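PDB 6FKK: MIP07328p from Drosophila melanogaster, which acts as a chemorepellent axon guidance cue, a membrane semaphorin whose extracellular sema domain probably signals by binding receptors on other cells. Local coordinates for residues D26-F37 against V40-L51; D14-N23 against G468-H477. All coordinates share one frame; numbering follows the deposited sequence.

Interaction 1: residues D26-F37 against V40-L51; sequences DYFKILDHNDEF and VGAKDVIYNVSL. With NAG (2-acetamido-2-deoxy-beta-D-glucopyranose), chain C.
K29 and G41 pair in the antiparallel hairpin of strands 29-33 and 37-41, in a four-stranded blade of the sema-domain beta-propeller. G41 N donates to K29 O at 2.6 Å, and the return bond from K29 N to G41 O is weak. Beside this pair, F28 CG stands anti to its carbonyl carbon (chi1 -75°). This brings the ring in edge-on to A42 CB, 3.5 Å from F28 CD1. V40 is forked between two partners: its CG1 lies 3.6 Å from F28 CD1 and its CG2 3.7 Å from I30 CD1. L31 reaches across G41, and its CD1 meets I46 CD1 at 3.7 Å. At the far turn, N34 OD1 accepts from E36 N, an Asx turn, and from F37 N, an Asx motif, both on one face of its amide. L51 N bonds to E36 O at 3.0 Å. N48 ND2 carries a covalently linked NAG, and the sugar's C5 sits 3.5 Å above the F37 ring, over its centre. K43 lies beside D26 without a salt bridge, and K43 NZ hydrogen-bonds T25 OG1 instead. Strand 45-50 continues the sheet to strand 56-61, while L31 and I46 pack on Y89 and L86 of strand 86-91.

Interaction 2: residues D14-N23 against G468-H477; sequences DKVLAHFIGN and GSLVSVPLHH. With NAG (2-acetamido-2-deoxy-beta-D-glucopyranose), chain D.
A18 faces S472 and F20 faces L470 as hydrogen-bonded pairs of two almost exactly antiparallel strands (177°). S472 N gives A18 O a nearly straight bond of 2.8 Å. F20 N points at L470 O in its carbonyl plane. G22 N extends the ladder to G468 O. At the other end L17 and A18 both face S472, a classic beta bulge. L17 N donates to S472 O at 2.7 Å, and the second bond to this oxygen, from A18 N, is weak.

The bumps differ on the two faces. F20 CG is anti to the backbone N (chi1 178°), and its side chain runs alongside L470, pointing the same way, CB to CB 4.0 Å. On the opposite face the I21 tip lies over S469, CD1 to CB 3.6 Å. V471 CG1 fits into the fork of V16, 3.9 Å from V16 CG1, and the side chains cross near a right angle. Past the bulge, the L17 branch point rests on the proline ring, L17 CG to P474 CD 3.9 Å. G468 has no side chain, and the chain at N23 passes close, N23 O to G468 CA 3.6 Å. N23 ND2 carries a covalently linked NAG. D14 fills the hollow between V473 and H477: its OD2 lies 3.5 Å from V473 CB and meets the H477 ring at its edge, in plane. H477 NE2 hydrogen-bonds K417 NZ.

An N-terminal strand forming the outer edge of a sheet otherwise built from the C-terminal part of the domain is the ring closure characteristic of beta-propellers, sema domains included.

The two contacts hold adjacent sheets and no strand in common. Interaction 1 is local: it folds consecutive strands into one blade. Interaction 2 joins parts of the chain about 445 residues apart, and interaction 1 is nested inside the loop it closes. Both are partly buried, though interaction 1 has the larger buried share. Its centre depends mainly on apolar packing, with few backbone bonds, whereas interaction 2 rests chiefly on a backbone ladder with a bulge at one end. They meet where the blades pack: the F28 ring lies against G468 and S469, and the rings of Y47 and F20 stack edge-to-face. The sugar on N48 packs on F37, while N23 CB points away from the partner strand.

Interaction 1: residues D26-F37 against V40-L51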
loop_
_atom_site.group_PDB
_atom_site.type_symbol
_atom_site.label_atom_id
_atom_site.label_comp_id
_atom_site.label_asym_id
_atom_site.label_seq_id
_atom_site.Cartn_x
_atom_site.Cartn_y
_atom_site.Cartn_z
ATOM N N ASP A 26 13.247 -7.291 -15.808
ATOM C CA ASP A 26 12.932 -8.254 -14.758
ATOM C C ASP A 26 11.604 -7.935 -14.084
ATOM O O ASP A 26 10.862 -8.850 -13.709
ATOM C CB ASP A 26 14.065 -8.312 -13.733
ATOM C CG ASP A 26 15.355 -8.876 -14.319
ATOM O OD1 ASP A 26 15.421 -9.080 -15.547
ATOM O OD2 ASP A 26 16.305 -9.116 -13.545
ATOM N N TYR A 27 11.291 -6.650 -13.927
ATOM C CA TYR A 27 10.075 -6.185 -13.265
ATOM C C TYR A 27 9.930 -6.824 -11.880
ATOM O O TYR A 27 9.100 -7.702 -11.645
ATOM C CB TYR A 27 8.843 -6.457 -14.131
ATOM C CG TYR A 27 8.747 -5.574 -15.354
ATOM C CD1 TYR A 27 8.496 -4.216 -15.231
ATOM C CD2 TYR A 27 8.891 -6.102 -16.631
ATOM C CE1 TYR A 27 8.401 -3.404 -16.343
ATOM C CE2 TYR A 27 8.795 -5.298 -17.749
ATOM C CZ TYR A 27 8.550 -3.950 -17.599
ATOM O OH TYR A 27 8.454 -3.146 -18.712
ATOM N N PHE A 28 10.783 -6.360 -10.970
ATOM C CA PHE A 28 10.804 -6.895 -9.614
ATOM C C PHE A 28 9.510 -6.569 -8.871
ATOM O O PHE A 28 8.851 -5.558 -9.133
ATOM C CB PHE A 28 11.997 -6.337 -8.834
ATOM C CG PHE A 28 13.318 -6.944 -9.222
ATOM C CD1 PHE A 28 13.390 -8.246 -9.685
ATOM C CD2 PHE A 28 14.489 -6.210 -9.120
ATOM C CE1 PHE A 28 14.605 -8.805 -10.041
ATOM C CE2 PHE A 28 15.706 -6.765 -9.476
ATOM C CZ PHE A 28 15.762 -8.064 -9.938
ATOM N N LYS A 29 9.157 -7.443 -7.931
ATOM C CA LYS A 29 8.004 -7.250 -7.061
ATOM C C LYS A 29 8.283 -7.937 -5.733
ATOM O O LYS A 29 8.685 -9.104 -5.713
ATOM C CB LYS A 29 6.725 -7.810 -7.692
ATOM C CG LYS A 29 5.531 -7.887 -6.747
ATOM C CD LYS A 29 4.851 -6.538 -6.566
ATOM C CE LYS A 29 3.650 -6.653 -5.633
ATOM N NZ LYS A 29 2.665 -7.674 -6.101
ATOM N N ILE A 30 8.078 -7.216 -4.636
ATOM C CA ILE A 30 8.316 -7.769 -3.307
ATOM C C ILE A 30 7.136 -8.647 -2.918
ATOM O O ILE A 30 5.978 -8.216 -2.976
ATOM C CB ILE A 30 8.539 -6.647 -2.279
ATOM C CG1 ILE A 30 9.769 -5.815 -2.651
ATOM C CG2 ILE A 30 8.696 -7.228 -0.883
ATOM C CD1 ILE A 30 11.065 -6.600 -2.654
ATOM N N LEU A 31 7.425 -9.886 -2.522
ATOM C CA LEU A 31 6.393 -10.848 -2.157
ATOM C C LEU A 31 6.291 -11.100 -0.661
ATOM O O LEU A 31 5.193 -11.363 -0.168
ATOM C CB LEU A 31 6.637 -12.183 -2.872
ATOM C CG LEU A 31 6.658 -12.111 -4.401
ATOM C CD1 LEU A 31 6.797 -13.497 -5.011
ATOM C CD2 LEU A 31 5.410 -11.415 -4.920
ATOM N N ASP A 32 7.402 -11.025 0.069
ATOM C CA ASP A 32 7.393 -11.200 1.515
ATOM C C ASP A 32 8.674 -10.601 2.074
ATOM O O ASP A 32 9.729 -10.684 1.440
ATOM C CB ASP A 32 7.278 -12.680 1.903
ATOM C CG ASP A 32 7.079 -12.880 3.395
ATOM O OD1 ASP A 32 5.987 -12.542 3.900
ATOM O OD2 ASP A 32 8.015 -13.376 4.060
ATOM N N HIS A 33 8.578 -9.998 3.258
ATOM C CA HIS A 33 9.733 -9.333 3.839
ATOM C C HIS A 33 9.627 -9.327 5.356
ATOM O O HIS A 33 8.532 -9.254 5.922
ATOM C CB HIS A 33 9.872 -7.895 3.321
ATOM C CG HIS A 33 8.865 -6.945 3.893
ATOM N ND1 HIS A 33 9.055 -6.294 5.093
ATOM C CD2 HIS A 33 7.658 -6.540 3.432
ATOM C CE1 HIS A 33 8.010 -5.527 5.346
ATOM N NE2 HIS A 33 7.148 -5.658 4.353
ATOM N N ASN A 34 10.785 -9.416 6.002
ATOM C CA ASN A 34 10.933 -9.149 7.426
ATOM C C ASN A 34 12.237 -8.377 7.610
ATOM O O ASN A 34 12.868 -7.951 6.638
ATOM C CB ASN A 34 10.882 -10.446 8.248
ATOM C CG ASN A 34 11.788 -11.529 7.697
ATOM O OD1 ASN A 34 13.008 -11.474 7.851
ATOM N ND2 ASN A 34 11.190 -12.531 7.064
ATOM N N ASP A 35 12.652 -8.199 8.864
ATOM C CA ASP A 35 13.810 -7.361 9.162
ATOM C C ASP A 35 15.124 -7.932 8.641
ATOM O O ASP A 35 16.124 -7.205 8.629
ATOM C CB ASP A 35 13.919 -7.134 10.671
ATOM C CG ASP A 35 13.286 -5.827 11.113
ATOM O OD1 ASP A 35 12.817 -5.066 10.241
ATOM O OD2 ASP A 35 13.262 -5.562 12.333
ATOM N N GLU A 36 15.157 -9.190 8.211
ATOM C CA GLU A 36 16.409 -9.826 7.824
ATOM C C GLU A 36 16.423 -10.378 6.407
ATOM O O GLU A 36 17.475 -10.345 5.766
ATOM C CB GLU A 36 16.749 -10.961 8.804
ATOM C CG GLU A 36 16.958 -10.486 10.233
ATOM C CD GLU A 36 17.162 -11.631 11.205
ATOM O OE1 GLU A 36 17.013 -12.799 10.790
ATOM O OE2 GLU A 36 17.471 -11.361 12.385
ATOM N N PHE A 37 15.299 -10.877 5.898
ATOM C CA PHE A 37 15.247 -11.464 4.567
ATOM C C PHE A 37 14.015 -10.966 3.826
ATOM O O PHE A 37 12.983 -10.665 4.432
ATOM C CB PHE A 37 15.245 -12.998 4.633
ATOM C CG PHE A 37 16.510 -13.571 5.200
ATOM C CD1 PHE A 37 17.584 -13.860 4.375
ATOM C CD2 PHE A 37 16.634 -13.802 6.561
ATOM C CE1 PHE A 37 18.754 -14.379 4.895
ATOM C CE2 PHE A 37 17.801 -14.320 7.087
ATOM C CZ PHE A 37 18.865 -14.604 6.253
ATOM N N VAL A 40 11.763 -11.545 -3.585
ATOM C CA VAL A 40 11.579 -10.689 -4.751
ATOM C C VAL A 40 11.087 -11.558 -5.900
ATOM O O VAL A 40 11.846 -12.375 -6.438
ATOM C CB VAL A 40 12.870 -9.952 -5.133
ATOM C CG1 VAL A 40 12.619 -9.012 -6.301
ATOM C CG2 VAL A 40 13.420 -9.192 -3.938
ATOM N N GLY A 41 9.824 -11.384 -6.280
ATOM C CA GLY A 41 9.286 -12.064 -7.442
ATOM C C GLY A 41 9.683 -11.373 -8.730
ATOM O O GLY A 41 9.407 -10.183 -8.912
ATOM N N ALA A 42 10.333 -12.106 -9.632
ATOM C CA ALA A 42 10.878 -11.500 -10.839
ATOM C C ALA A 42 10.516 -12.292 -12.085
ATOM O O ALA A 42 9.659 -13.180 -12.043
ATOM C CB ALA A 42 12.398 -11.383 -10.732
ATOM N N LYS A 43 11.170 -11.971 -13.199
ATOM C CA LYS A 43 10.982 -12.716 -14.437
ATOM C C LYS A 43 11.633 -14.084 -14.301
ATOM O O LYS A 43 12.855 -14.185 -14.153
ATOM C CB LYS A 43 11.571 -11.946 -15.616
ATOM C CG LYS A 43 11.541 -12.717 -16.926
ATOM C CD LYS A 43 12.046 -11.878 -18.088
ATOM C CE LYS A 43 13.468 -11.399 -17.854
ATOM N NZ LYS A 43 14.030 -10.715 -19.053
ATOM N N ASP A 44 10.808 -15.132 -14.314
ATOM C CA ASP A 44 11.254 -16.523 -14.325
ATOM C C ASP A 44 11.947 -16.943 -13.032
ATOM O O ASP A 44 12.280 -18.121 -12.865
ATOM C CB ASP A 44 12.182 -16.781 -15.518
ATOM C CG ASP A 44 11.470 -16.655 -16.854
ATOM O OD1 ASP A 44 10.242 -16.877 -16.901
ATOM O OD2 ASP A 44 12.143 -16.339 -17.858
ATOM N N VAL A 45 12.176 -16.006 -12.111
ATOM C CA VAL A 45 12.922 -16.284 -10.888
ATOM C C VAL A 45 12.243 -15.590 -9.714
ATOM O O VAL A 45 11.605 -14.544 -9.868
ATOM C CB VAL A 45 14.402 -15.830 -10.994
ATOM C CG1 VAL A 45 15.202 -16.313 -9.798
ATOM C CG2 VAL A 45 15.045 -16.321 -12.285
ATOM N N ILE A 46 12.371 -16.194 -8.534
ATOM C CA ILE A 46 12.080 -15.543 -7.263
ATOM C C ILE A 46 13.332 -15.642 -6.400
ATOM O O ILE A 46 13.961 -16.705 -6.329
ATOM C CB ILE A 46 10.858 -16.163 -6.560
ATOM C CG1 ILE A 46 10.613 -15.490 -5.209
ATOM C CG2 ILE A 46 11.028 -17.663 -6.395
ATOM C CD1 ILE A 46 9.416 -16.036 -4.462
ATOM N N TYR A 47 13.705 -14.532 -5.765
ATOM C CA TYR A 47 14.975 -14.414 -5.060
ATOM C C TYR A 47 14.755 -14.283 -3.558
ATOM O O TYR A 47 13.871 -13.546 -3.111
ATOM C CB TYR A 47 15.770 -13.200 -5.557
ATOM C CG TYR A 47 16.049 -13.187 -7.045
ATOM C CD1 TYR A 47 15.155 -12.607 -7.936
ATOM C CD2 TYR A 47 17.216 -13.740 -7.557
ATOM C CE1 TYR A 47 15.409 -12.587 -9.295
ATOM C CE2 TYR A 47 17.479 -13.723 -8.916
ATOM C CZ TYR A 47 16.571 -13.145 -9.779
ATOM O OH TYR A 47 16.826 -13.126 -11.131
ATOM N N ASN A 48 15.573 -15.002 -2.787
ATOM C CA ASN A 48 15.663 -14.837 -1.338
ATOM C C ASN A 48 16.915 -14.006 -1.069
ATOM O O ASN A 48 18.038 -14.477 -1.283
ATOM C CB ASN A 48 15.716 -16.195 -0.633
ATOM C CG ASN A 48 15.526 -16.090 0.882
ATOM O OD1 ASN A 48 15.336 -15.000 1.418
ATOM N ND2 ASN A 48 15.571 -17.231 1.575
ATOM N N VAL A 49 16.727 -12.766 -0.623
ATOM C CA VAL A 49 17.803 -11.785 -0.539
ATOM C C VAL A 49 17.971 -11.352 0.910
ATOM O O VAL A 49 17.001 -10.934 1.554
ATOM C CB VAL A 49 17.526 -10.566 -1.437
ATOM C CG1 VAL A 49 18.670 -9.570 -1.348
ATOM C CG2 VAL A 49 17.296 -11.008 -2.874
ATOM N N SER A 50 19.198 -11.445 1.414
ATOM C CA SER A 50 19.498 -10.953 2.751
ATOM C C SER A 50 19.588 -9.431 2.742
ATOM O O SER A 50 20.055 -8.828 1.772
ATOM C CB SER A 50 20.806 -11.561 3.254
ATOM O OG SER A 50 21.182 -10.997 4.497
ATOM N N LEU A 51 19.137 -8.807 3.830
ATOM C CA LEU A 51 19.019 -7.355 3.880
ATOM C C LEU A 51 20.271 -6.650 4.385
ATOM O O LEU A 51 20.365 -5.425 4.246
ATOM C CB LEU A 51 17.830 -6.946 4.757
ATOM C CG LEU A 51 16.451 -7.092 4.113
ATOM C CD1 LEU A 51 15.369 -6.503 5.005
ATOM C CD2 LEU A 51 16.437 -6.434 2.745
HETATM C C1 NAG C . 15.392 -17.240 3.007
HETATM C C2 NAG C . 14.498 -18.370 3.500
HETATM C C3 NAG C . 14.324 -18.275 5.011
HETATM C C4 NAG C . 15.692 -18.368 5.680
HETATM C C5 NAG C . 16.719 -17.394 5.091
HETATM C C6 NAG C . 18.132 -17.769 5.486
HETATM C C7 NAG C . 12.099 -17.862 2.786
HETATM C C8 NAG C . 12.080 -16.604 3.613
HETATM N N2 NAG C . 13.236 -18.592 2.784
HETATM O O3 NAG C . 13.501 -19.360 5.437
HETATM O O4 NAG C . 15.555 -18.090 7.069
HETATM O O5 NAG C . 16.702 -17.357 3.646
HETATM O O6 NAG C . 18.293 -19.180 5.576
HETATM O O7 NAG C . 11.107 -18.221 2.144
#

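Interaction 2: residues D14-N23 against G468-H477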
loop_
_atom_site.group_PDB
_atom_site.type_symbol
_atom_site.label_atom_id
_atom_site.label_comp_id
_atom_site.label_asym_id
_atom_site.label_seq_id
_atom_site.Cartn_x
_atom_site.Cartn_y
_atom_site.Cartn_z
ATOM N N ASP A 14 21.830 10.312 -2.082
ATOM C CA ASP A 14 21.941 9.610 -0.812
ATOM C C ASP A 14 23.065 8.579 -0.864
ATOM O O ASP A 14 23.410 8.052 -1.925
ATOM C CB ASP A 14 20.614 8.934 -0.458
ATOM C CG ASP A 14 20.501 8.602 1.020
ATOM O OD1 ASP A 14 21.503 8.769 1.749
ATOM O OD2 ASP A 14 19.408 8.181 1.457
ATOM N N LYS A 15 23.638 8.298 0.305
ATOM C CA LYS A 15 24.755 7.362 0.426
ATOM C C LYS A 15 24.239 5.940 0.243
ATOM O O LYS A 15 23.671 5.348 1.163
ATOM C CB LYS A 15 25.439 7.530 1.779
ATOM C CG LYS A 15 26.646 6.629 1.991
ATOM C CD LYS A 15 27.781 6.987 1.044
ATOM C CE LYS A 15 28.995 6.103 1.282
ATOM N NZ LYS A 15 30.118 6.441 0.363
ATOM N N VAL A 16 24.438 5.383 -0.951
ATOM C CA VAL A 16 23.978 4.029 -1.245
ATOM C C VAL A 16 24.851 3.030 -0.497
ATOM O O VAL A 16 26.078 3.017 -0.649
ATOM C CB VAL A 16 23.994 3.760 -2.754
ATOM C CG1 VAL A 16 23.757 2.281 -3.033
ATOM C CG2 VAL A 16 22.947 4.611 -3.452
ATOM N N LEU A 17 24.217 2.184 0.314
ATOM C CA LEU A 17 24.932 1.173 1.085
ATOM C C LEU A 17 25.152 -0.106 0.282
ATOM O O LEU A 17 26.280 -0.601 0.193
ATOM C CB LEU A 17 24.173 0.864 2.379
ATOM C CG LEU A 17 23.964 2.033 3.346
ATOM C CD1 LEU A 17 23.296 1.561 4.632
ATOM C CD2 LEU A 17 25.283 2.733 3.645
ATOM N N ALA A 18 24.090 -0.652 -0.306
ATOM C CA ALA A 18 24.195 -1.873 -1.090
ATOM C C ALA A 18 23.206 -1.808 -2.243
ATOM O O ALA A 18 22.263 -1.014 -2.233
ATOM C CB ALA A 18 23.945 -3.117 -0.228
ATOM N N HIS A 19 23.432 -2.656 -3.243
ATOM C CA HIS A 19 22.576 -2.687 -4.419
ATOM C C HIS A 19 22.470 -4.116 -4.933
ATOM O O HIS A 19 23.454 -4.860 -4.929
ATOM C CB HIS A 19 23.109 -1.760 -5.519
ATOM C CG HIS A 19 24.490 -2.101 -5.980
ATOM N ND1 HIS A 19 24.732 -2.908 -7.069
ATOM C CD2 HIS A 19 25.705 -1.750 -5.493
ATOM C CE1 HIS A 19 26.036 -3.037 -7.239
ATOM N NE2 HIS A 19 26.649 -2.344 -6.295
ATOM N N PHE A 20 21.266 -4.490 -5.362
ATOM C CA PHE A 20 20.986 -5.787 -5.971
ATOM C C PHE A 20 20.398 -5.517 -7.350
ATOM O O PHE A 20 19.252 -5.069 -7.461
ATOM C CB PHE A 20 20.027 -6.604 -5.103
ATOM C CG PHE A 20 19.661 -7.940 -5.688
ATOM C CD1 PHE A 20 20.441 -9.056 -5.436
ATOM C CD2 PHE A 20 18.530 -8.083 -6.475
ATOM C CE1 PHE A 20 20.105 -10.289 -5.968
ATOM C CE2 PHE A 20 18.190 -9.311 -7.011
ATOM C CZ PHE A 20 18.978 -10.415 -6.755
ATOM N N ILE A 21 21.173 -5.789 -8.396
ATOM C CA ILE A 21 20.870 -5.323 -9.745
ATOM C C ILE A 21 20.457 -6.502 -10.615
ATOM O O ILE A 21 21.142 -7.530 -10.650
ATOM C CB ILE A 21 22.069 -4.587 -10.367
ATOM C CG1 ILE A 21 22.542 -3.461 -9.450
ATOM C CG2 ILE A 21 21.708 -4.040 -11.737
ATOM C CD1 ILE A 21 21.508 -2.385 -9.214
ATOM N N GLY A 22 19.334 -6.343 -11.316
ATOM C CA GLY A 22 18.961 -7.222 -12.403
ATOM C C GLY A 22 18.699 -6.409 -13.663
ATOM O O GLY A 22 18.827 -5.182 -13.673
ATOM N N ASN A 23 18.333 -7.122 -14.723
ATOM C CA ASN A 23 17.986 -6.450 -15.967
ATOM C C ASN A 23 16.708 -5.632 -15.796
ATOM O O ASN A 23 15.884 -5.891 -14.915
ATOM C CB ASN A 23 17.820 -7.466 -17.098
ATOM C CG ASN A 23 19.136 -7.818 -17.760
ATOM O OD1 ASN A 23 19.943 -6.939 -18.065
ATOM N ND2 ASN A 23 19.363 -9.108 -17.986
ATOM N N GLY A 468 13.999 -3.092 -11.782
ATOM C CA GLY A 468 15.101 -4.018 -11.942
ATOM C C GLY A 468 16.242 -3.845 -10.963
ATOM O O GLY A 468 17.388 -4.161 -11.295
ATOM N N SER A 469 15.956 -3.365 -9.753
ATOM C CA SER A 469 17.017 -3.182 -8.773
ATOM C C SER A 469 16.430 -3.026 -7.378
ATOM O O SER A 469 15.309 -2.540 -7.208
ATOM C CB SER A 469 17.885 -1.962 -9.106
ATOM O OG SER A 469 17.141 -0.762 -8.986
ATOM N N LEU A 470 17.208 -3.456 -6.387
ATOM C CA LEU A 470 16.994 -3.121 -4.987
ATOM C C LEU A 470 18.185 -2.298 -4.522
ATOM O O LEU A 470 19.335 -2.684 -4.757
ATOM C CB LEU A 470 16.855 -4.370 -4.111
ATOM C CG LEU A 470 15.893 -5.486 -4.513
ATOM C CD1 LEU A 470 15.824 -6.522 -3.405
ATOM C CD2 LEU A 470 14.515 -4.936 -4.822
ATOM N N VAL A 471 17.916 -1.170 -3.874
ATOM C CA VAL A 471 18.964 -0.274 -3.400
ATOM C C VAL A 471 18.759 -0.037 -1.911
ATOM O O VAL A 471 17.645 0.271 -1.475
ATOM C CB VAL A 471 18.969 1.060 -4.169
ATOM C CG1 VAL A 471 19.944 2.037 -3.532
ATOM C CG2 VAL A 471 19.331 0.822 -5.626
ATOM N N SER A 472 19.830 -0.181 -1.138
ATOM C CA SER A 472 19.791 -0.008 0.308
ATOM C C SER A 472 20.413 1.336 0.672
ATOM O O SER A 472 21.579 1.589 0.357
ATOM C CB SER A 472 20.529 -1.147 1.006
ATOM O OG SER A 472 20.502 -0.991 2.413
ATOM N N VAL A 473 19.636 2.192 1.328
ATOM C CA VAL A 473 20.131 3.470 1.835
ATOM C C VAL A 473 19.823 3.530 3.327
ATOM O O VAL A 473 18.903 2.842 3.793
ATOM C CB VAL A 473 19.510 4.655 1.076
ATOM C CG1 VAL A 473 19.840 4.562 -0.410
ATOM C CG2 VAL A 473 18.006 4.704 1.295
ATOM N N PRO A 474 20.565 4.308 4.116
ATOM C CA PRO A 474 20.330 4.310 5.567
ATOM C C PRO A 474 18.936 4.811 5.922
ATOM O O PRO A 474 18.453 5.808 5.378
ATOM C CB PRO A 474 21.421 5.244 6.103
ATOM C CG PRO A 474 21.818 6.092 4.946
ATOM C CD PRO A 474 21.693 5.181 3.754
ATOM N N LEU A 475 18.296 4.108 6.858
ATOM C CA LEU A 475 16.971 4.513 7.321
ATOM C C LEU A 475 17.021 5.844 8.060
ATOM O O LEU A 475 16.067 6.628 7.990
ATOM C CB LEU A 475 16.377 3.426 8.218
ATOM C CG LEU A 475 14.925 3.591 8.665
ATOM C CD1 LEU A 475 13.970 3.320 7.510
ATOM C CD2 LEU A 475 14.624 2.681 9.843
ATOM N N HIS A 476 18.114 6.115 8.768
ATOM C CA HIS A 476 18.299 7.374 9.475
ATOM C C HIS A 476 19.759 7.780 9.359
ATOM O O HIS A 476 20.653 6.965 9.605
ATOM C CB HIS A 476 17.890 7.252 10.947
ATOM C CG HIS A 476 16.439 6.941 11.146
ATOM N ND1 HIS A 476 15.455 7.903 11.072
ATOM C CD2 HIS A 476 15.806 5.777 11.424
ATOM C CE1 HIS A 476 14.278 7.345 11.294
ATOM N NE2 HIS A 476 14.464 6.055 11.509
ATOM N N HIS A 477 19.994 9.039 8.985
ATOM C CA HIS A 477 21.334 9.525 8.681
ATOM C C HIS A 477 22.042 10.117 9.893
ATOM O O HIS A 477 22.834 11.057 9.736
ATOM C CB HIS A 477 21.272 10.560 7.555
ATOM C CG HIS A 477 20.450 10.130 6.380
ATOM N ND1 HIS A 477 20.959 9.359 5.358
ATOM C CD2 HIS A 477 19.158 10.374 6.060
ATOM C CE1 HIS A 477 20.014 9.141 4.461
ATOM N NE2 HIS A 477 18.911 9.745 4.863
HETATM C C1 NAG D . 20.584 -9.552 -18.612
HETATM C C2 NAG D . 20.729 -11.080 -18.563
HETATM C C3 NAG D . 22.011 -11.518 -19.273
HETATM C C4 NAG D . 22.073 -10.932 -20.677
HETATM C C5 NAG D . 21.903 -9.419 -20.618
HETATM C C6 NAG D . 21.867 -8.771 -21.983
HETATM C C7 NAG D . 20.492 -12.831 -16.849
HETATM C C8 NAG D . 20.518 -13.133 -15.380
HETATM N N2 NAG D . 20.717 -11.556 -17.188
HETATM O O3 NAG D . 22.061 -12.939 -19.346
HETATM O O4 NAG D . 23.322 -11.245 -21.285
HETATM O O5 NAG D . 20.661 -9.101 -19.974
HETATM O O6 NAG D . 22.885 -7.790 -22.120
HETATM O O7 NAG D . 20.281 -13.701 -17.689
#